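3-HSA hydroxylase, oxygenase (Rhodococcus sp., PDB 2RFQ) catalyses the FMNH2-dependent ortho-hydroxylation of the steroid intermediate 3-HSA to the catechol 3,4-DHSA during bacterial cholesterol breakdown. Local coordinates at residues M231-G234 with T235-T239; S86-I89 with G90-W94; V185-R188 with G189-S192. All coordinates share one frame; numbering follows the deposited sequence.

Overall arrangement
All three contacts are local and largely buried. Interaction 2, within helix 80-96, is the most central, its centre about 7 Å from that of the chain. Interaction 3 is outermost, at about 14 Å, with Arg188 partly exposed. Interaction 1 covers the start of helix 233-266. Helices 80-96 and 233-266 pack together: Ile236 meets Val91, and Trp233 CE3 comes within 3.3 Å of Trp94 CZ3. Interaction 3, a turn between strands 177-179 and 193-198, touches neither, but Leu187 and Thr190 rest on helix 80-96. Interaction 1 adds ring and apolar packing to helix-start hydrogen bonds, interaction 2 sets a carbonyl against an imidazole face, and interaction 3 grips one with a threonine. Interaction 3 alone reaches another subunit.

Interaction 1 (M231-G234 with T235-T239); sequences MPWG and TIHPT
The indole of Trp233 lies over the CB of His237, one helical turn further on. That CB sits above the centre of the six-membered ring, 3.4 Å from its centroid and nearly on the ring normal. This is a CH-pi contact. The imidazole plane of His237 is only 6° from that of the indole. The two rings are slid apart and barely overlap, their centroids 4.8 Å apart. Both side chains hold CG anti to the backbone N (chi1 -175° for Trp233, 174° for His237), which sends them out side by side in the same direction. Tyr120 meets both rings edge-to-face, and His368 meets the imidazole. Tyr120 and His368 are predicted FMN-binding residues, so the pair probably borders the flavin site.

The backbone here is the N-terminal turn of helix 233-266, with Pro232 at the N-cap. Pro232 O takes two N-H groups. Ile236 N, 3.0 Å from Pro232 O, lies in the carbonyl plane and gives an almost straight bond. Thr235 N comes from above that plane. His237 N bonds to Trp233 O at 2.9 Å. Pro238 has no N-H to continue the pattern, and the helix kinks there.

On another side of the turn, Met231, modelled as selenomethionine, crosses Ile236 at about a right angle. Met231 CB is 3.6 Å from Ile236 CG1 and equally near its CD1. Pro232 and Thr235 lie side by side, with Pro232 CG 3.8 Å from Thr235 OG1. That hydroxyl bonds to Glu304.

Interaction 2 (S86-I89 with G90-W94); sequences SSII and GVHNW
Helix 80-96 belongs to the N-terminal part of the acyl-CoA dehydrogenase fold, and within it the His92 ring folds back over the carbonyl of Ile88. Ile88 O lies over the centre of one face of the imidazole, about 3.2 Å from each ring atom of His92. The angle is too poor for a hydrogen bond to ND1 or NE2. The His92 CG is anti to the carbonyl carbon (chi1 -60°), which turns the ring toward the preceding turn. Ile88 and His92 run side by side, with Ile88 CG2 3.3 Å from His92 NE2. The backbone bonds are those of an alpha-helix, from Gly90 N to Ser86 O, Val91 N to Ser87 O and His92 N to Ile88 O, the last at 3.2 Å. His92 N also makes a weak bond to Ile89 O.

His92 ND1 bonds to Ile116 O, at the start of strand 116-119, which also carries the predicted FMN-binding Ser118. With an alanine here, Ile116 O would probably lose this partner and Ile88 O the ring that covers it. Ile88 O faces the pi system and not a ring N-H, so it is the ND1 bond that probably fixes the ring's rotation.

Interaction 3 (V185-R188 with G189-S192); sequences VGLR and GTGS
Leu187 O is gripped by two groups of Thr190. The hydroxyl Thr190 OG1 donates to Leu187 O at 2.8 Å and lies in the carbonyl plane. The amide Thr190 N reaches Leu187 O at 3.1 Å, with a nearly straight N-H but from well above that plane. Trp182 NE1 adds a third bond to Leu187 O from outside the turn, so this buried carbonyl is well satisfied.

The hydroxyl gets there because Thr190 places OG1 between its own backbone N and carbonyl carbon (chi1 63°). The same torsion turns CG2 toward Leu187. The two side chains cross obliquely, and Thr190 CG2 lies 3.8 Å from Leu187 CB and as near to Leu187 CD2. One threonine therefore binds the carbonyl through its hydroxyl and packs on the leucine through its methyl.

Arg188 leaves the turn with its chain extended from CG to NE. Val185 O lies over one face of the guanidinium, toward the rim. Arg188 NE bonds to Val184 O, and Arg188 NH2 makes a weak hydrogen bond to Asn351 of a second subunit.

Leu187, which opens the turn, and Gly191, which follows it, both have positive phi. The amide bond from Thr190 back to Leu187 spans three residues, as is characteristic of a 3-10 turn. This turn lies in the loop joining strands 177-179 and 193-198. It sets Thr190 against Trp84 of helix 80-96 and near Ser143, to which Ser192 OG bonds; Trp84 and Ser143 are predicted to bind FMN, so the turn probably forms part of the flavin-site wall.

Interaction 1 (M231-G234 with T235-T239)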
loop_
_atom_site.group_PDB
_atom_site.type_symbol
_atom_site.label_atom_id
_atom_site.label_comp_id
_atom_site.label_asym_id
_atom_site.label_seq_id
_atom_site.Cartn_x
_atom_site.Cartn_y
_atom_site.Cartn_z
HETATM N N MSE A 231 26.698 23.976 0.026
HETATM C CA MSE A 231 25.726 22.873 0.011
HETATM C C MSE A 231 25.703 22.196 -1.362
HETATM O O MSE A 231 25.833 22.874 -2.366
HETATM C CB MSE A 231 24.318 23.377 0.344
HETATM C CG MSE A 231 24.193 23.887 1.764
HETATM SE SE MSE A 231 23.897 22.404 3.025
HETATM C CE MSE A 231 22.065 21.908 2.460
ATOM N N PRO A 232 25.525 20.859 -1.395
ATOM C CA PRO A 232 25.492 20.144 -2.666
ATOM C C PRO A 232 24.233 20.436 -3.475
ATOM O O PRO A 232 23.136 20.428 -2.917
ATOM C CB PRO A 232 25.563 18.657 -2.243
ATOM C CG PRO A 232 24.977 18.616 -0.890
ATOM C CD PRO A 232 25.396 19.948 -0.242
ATOM N N TRP A 233 24.408 20.706 -4.776
ATOM C CA TRP A 233 23.271 20.902 -5.683
ATOM C C TRP A 233 22.292 19.730 -5.632
ATOM O O TRP A 233 21.073 19.944 -5.741
ATOM C CB TRP A 233 23.785 21.082 -7.117
ATOM C CG TRP A 233 22.726 21.411 -8.162
ATOM C CD1 TRP A 233 22.418 20.661 -9.258
ATOM C CD2 TRP A 233 21.897 22.592 -8.242
ATOM N NE1 TRP A 233 21.443 21.280 -10.002
ATOM C CE2 TRP A 233 21.108 22.467 -9.411
ATOM C CE3 TRP A 233 21.740 23.729 -7.446
ATOM C CZ2 TRP A 233 20.186 23.443 -9.810
ATOM C CZ3 TRP A 233 20.795 24.704 -7.831
ATOM C CH2 TRP A 233 20.038 24.551 -9.012
ATOM N N GLY A 234 22.817 18.511 -5.489
ATOM C CA GLY A 234 21.973 17.310 -5.469
ATOM C C GLY A 234 20.990 17.271 -4.305
ATOM O O GLY A 234 20.002 16.530 -4.343
ATOM N N THR A 235 21.303 18.014 -3.228
ATOM C CA THR A 235 20.322 18.276 -2.177
ATOM C C THR A 235 19.505 19.568 -2.393
ATOM O O THR A 235 18.285 19.575 -2.261
ATOM C CB THR A 235 20.994 18.301 -0.787
ATOM O OG1 THR A 235 21.514 16.995 -0.508
ATOM C CG2 THR A 235 19.975 18.665 0.304
ATOM N N ILE A 236 20.190 20.660 -2.698
ATOM C CA ILE A 236 19.533 21.972 -2.789
ATOM C C ILE A 236 18.420 22.030 -3.827
ATOM O O ILE A 236 17.307 22.537 -3.541
ATOM C CB ILE A 236 20.612 23.047 -3.100
ATOM C CG1 ILE A 236 21.526 23.209 -1.863
ATOM C CG2 ILE A 236 19.975 24.378 -3.569
ATOM C CD1 ILE A 236 20.876 24.017 -0.679
ATOM N N HIS A 237 18.712 21.558 -5.040
ATOM C CA HIS A 237 17.709 21.721 -6.116
ATOM C C HIS A 237 16.555 20.734 -5.924
ATOM O O HIS A 237 15.389 21.154 -5.875
ATOM C CB HIS A 237 18.367 21.658 -7.487
ATOM C CG HIS A 237 17.398 21.668 -8.627
ATOM N ND1 HIS A 237 16.441 22.650 -8.785
ATOM C CD2 HIS A 237 17.232 20.805 -9.657
ATOM C CE1 HIS A 237 15.729 22.393 -9.870
ATOM N NE2 HIS A 237 16.186 21.277 -10.412
ATOM N N PRO A 238 16.856 19.432 -5.761
ATOM C CA PRO A 238 15.701 18.547 -5.522
ATOM C C PRO A 238 14.852 18.904 -4.278
ATOM O O PRO A 238 13.624 18.754 -4.302
ATOM C CB PRO A 238 16.341 17.155 -5.396
ATOM C CG PRO A 238 17.575 17.267 -6.274
ATOM C CD PRO A 238 18.104 18.657 -5.898
ATOM N N THR A 239 15.480 19.386 -3.210
ATOM C CA THR A 239 14.690 19.806 -2.028
ATOM C C THR A 239 13.796 21.020 -2.385
ATOM O O THR A 239 12.661 21.130 -1.897
ATOM C CB THR A 239 15.606 20.100 -0.826
ATOM O OG1 THR A 239 16.315 18.897 -0.493
ATOM C CG2 THR A 239 14.787 20.559 0.419
#

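Interaction 2 (S86-I89 with G90-W94)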
loop_
_atom_site.group_PDB
_atom_site.type_symbol
_atom_site.label_atom_id
_atom_site.label_comp_id
_atom_site.label_asym_id
_atom_site.label_seq_id
_atom_site.Cartn_x
_atom_site.Cartn_y
_atom_site.Cartn_z
ATOM N N SER A 86 7.863 30.324 -6.129
ATOM C CA SER A 86 8.675 30.989 -5.111
ATOM C C SER A 86 9.924 30.161 -4.820
ATOM O O SER A 86 11.037 30.677 -4.738
ATOM C CB SER A 86 7.865 31.196 -3.822
ATOM O OG SER A 86 6.846 32.190 -4.032
ATOM N N SER A 87 9.734 28.862 -4.689
ATOM C CA SER A 87 10.856 27.988 -4.376
ATOM C C SER A 87 11.924 28.017 -5.464
ATOM O O SER A 87 13.116 28.217 -5.184
ATOM C CB SER A 87 10.350 26.570 -4.217
ATOM O OG SER A 87 11.384 25.745 -3.679
ATOM N N ILE A 88 11.493 27.847 -6.719
ATOM C CA ILE A 88 12.452 27.727 -7.825
ATOM C C ILE A 88 13.141 29.074 -8.096
ATOM O O ILE A 88 14.389 29.146 -8.184
ATOM C CB ILE A 88 11.784 27.109 -9.065
ATOM C CG1 ILE A 88 11.343 25.684 -8.720
ATOM C CG2 ILE A 88 12.783 27.003 -10.197
ATOM C CD1 ILE A 88 10.054 25.182 -9.416
ATOM N N ILE A 89 12.360 30.141 -8.196
ATOM C CA ILE A 89 12.965 31.456 -8.422
ATOM C C ILE A 89 13.872 31.843 -7.240
ATOM O O ILE A 89 14.947 32.394 -7.437
ATOM C CB ILE A 89 11.907 32.546 -8.740
ATOM C CG1 ILE A 89 11.126 32.167 -10.014
ATOM C CG2 ILE A 89 12.572 33.899 -8.916
ATOM C CD1 ILE A 89 10.382 33.312 -10.672
ATOM N N GLY A 90 13.449 31.510 -6.023
ATOM C CA GLY A 90 14.253 31.822 -4.848
ATOM C C GLY A 90 15.594 31.095 -4.879
ATOM O O GLY A 90 16.622 31.657 -4.506
ATOM N N VAL A 91 15.590 29.834 -5.317
ATOM C CA VAL A 91 16.832 29.057 -5.302
ATOM C C VAL A 91 17.818 29.551 -6.366
ATOM O O VAL A 91 19.026 29.342 -6.251
ATOM C CB VAL A 91 16.581 27.536 -5.400
ATOM C CG1 VAL A 91 16.610 27.060 -6.860
ATOM C CG2 VAL A 91 17.643 26.789 -4.573
ATOM N N HIS A 92 17.311 30.225 -7.406
ATOM C CA HIS A 92 18.214 30.755 -8.427
ATOM C C HIS A 92 19.141 31.814 -7.861
ATOM O O HIS A 92 20.204 32.047 -8.411
ATOM C CB HIS A 92 17.438 31.297 -9.616
ATOM C CG HIS A 92 16.592 30.261 -10.266
ATOM N ND1 HIS A 92 15.397 30.560 -10.885
ATOM C CD2 HIS A 92 16.727 28.914 -10.328
ATOM C CE1 HIS A 92 14.853 29.444 -11.338
ATOM N NE2 HIS A 92 15.637 28.435 -11.008
ATOM N N ASN A 93 18.741 32.447 -6.761
ATOM C CA ASN A 93 19.599 33.466 -6.117
ATOM C C ASN A 93 20.764 32.822 -5.379
ATOM O O ASN A 93 21.828 33.427 -5.229
ATOM C CB ASN A 93 18.769 34.405 -5.230
ATOM C CG ASN A 93 17.851 35.312 -6.061
ATOM O OD1 ASN A 93 17.956 35.350 -7.293
ATOM N ND2 ASN A 93 16.929 36.009 -5.401
ATOM N N TRP A 94 20.550 31.584 -4.960
ATOM C CA TRP A 94 21.611 30.734 -4.442
ATOM C C TRP A 94 22.537 30.319 -5.606
ATOM O O TRP A 94 23.763 30.414 -5.517
ATOM C CB TRP A 94 20.994 29.490 -3.757
ATOM C CG TRP A 94 21.999 28.499 -3.199
ATOM C CD1 TRP A 94 22.473 28.440 -1.910
ATOM C CD2 TRP A 94 22.642 27.425 -3.912
ATOM N NE1 TRP A 94 23.396 27.409 -1.784
ATOM C CE2 TRP A 94 23.500 26.764 -2.991
ATOM C CE3 TRP A 94 22.565 26.951 -5.229
ATOM C CZ2 TRP A 94 24.275 25.669 -3.346
ATOM C CZ3 TRP A 94 23.375 25.837 -5.590
ATOM C CH2 TRP A 94 24.207 25.230 -4.649
HETATM O O HOH W 1 15.714 34.850 -8.768
#

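Interaction 3 (V185-R188 with G189-S192)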
loop_
_atom_site.group_PDB
_atom_site.type_symbol
_atom_site.label_atom_id
_atom_site.label_comp_id
_atom_site.label_asym_id
_atom_site.label_seq_id
_atom_site.Cartn_x
_atom_site.Cartn_y
_atom_site.Cartn_z
ATOM N N VAL A 185 -2.861 20.030 -16.363
ATOM C CA VAL A 185 -3.951 19.674 -15.434
ATOM C C VAL A 185 -3.739 20.215 -13.995
ATOM O O VAL A 185 -4.677 20.338 -13.208
ATOM C CB VAL A 185 -4.137 18.129 -15.400
ATOM C CG1 VAL A 185 -2.906 17.456 -14.749
ATOM C CG2 VAL A 185 -5.461 17.697 -14.693
ATOM N N GLY A 186 -2.497 20.523 -13.666
ATOM C CA GLY A 186 -2.171 21.114 -12.345
ATOM C C GLY A 186 -0.980 22.046 -12.428
ATOM O O GLY A 186 -0.263 22.089 -13.442
ATOM N N LEU A 187 -0.738 22.772 -11.333
ATOM C CA LEU A 187 0.266 23.859 -11.323
ATOM C C LEU A 187 0.018 24.827 -12.491
ATOM O O LEU A 187 0.944 25.431 -13.040
ATOM C CB LEU A 187 1.719 23.315 -11.353
ATOM C CG LEU A 187 2.174 22.669 -10.029
ATOM C CD1 LEU A 187 3.608 22.085 -10.242
ATOM C CD2 LEU A 187 2.130 23.708 -8.877
ATOM N N ARG A 188 -1.254 25.006 -12.831
ATOM C CA ARG A 188 -1.638 25.900 -13.941
ATOM C C ARG A 188 -1.122 27.327 -13.706
ATOM O O ARG A 188 -0.634 27.997 -14.631
ATOM C CB ARG A 188 -3.157 25.913 -14.102
ATOM C CG ARG A 188 -3.651 24.593 -14.613
ATOM C CD ARG A 188 -5.186 24.531 -14.630
ATOM N NE ARG A 188 -5.631 23.364 -15.373
ATOM C CZ ARG A 188 -6.855 22.846 -15.308
ATOM N NH1 ARG A 188 -7.775 23.365 -14.478
ATOM N NH2 ARG A 188 -7.159 21.800 -16.076
ATOM N N GLY A 189 -1.183 27.775 -12.457
ATOM C CA GLY A 189 -0.757 29.138 -12.116
ATOM C C GLY A 189 0.727 29.422 -12.286
ATOM O O GLY A 189 1.133 30.583 -12.262
ATOM N N THR A 190 1.552 28.370 -12.439
ATOM C CA THR A 190 2.993 28.591 -12.456
ATOM C C THR A 190 3.488 29.287 -13.728
ATOM O O THR A 190 4.584 29.845 -13.719
ATOM C CB THR A 190 3.805 27.282 -12.215
ATOM O OG1 THR A 190 3.549 26.359 -13.284
ATOM C CG2 THR A 190 3.395 26.667 -10.860
ATOM N N GLY A 191 2.690 29.260 -14.805
ATOM C CA GLY A 191 3.129 29.898 -16.047
ATOM C C GLY A 191 4.487 29.364 -16.461
ATOM O O GLY A 191 5.410 30.129 -16.776
ATOM N N SER A 192 4.604 28.048 -16.463
ATOM C CA SER A 192 5.869 27.382 -16.771
ATOM C C SER A 192 6.114 27.302 -18.282
ATOM O O SER A 192 6.121 26.216 -18.873
ATOM C CB SER A 192 5.934 26.000 -16.075
ATOM O OG SER A 192 5.859 26.200 -14.665
#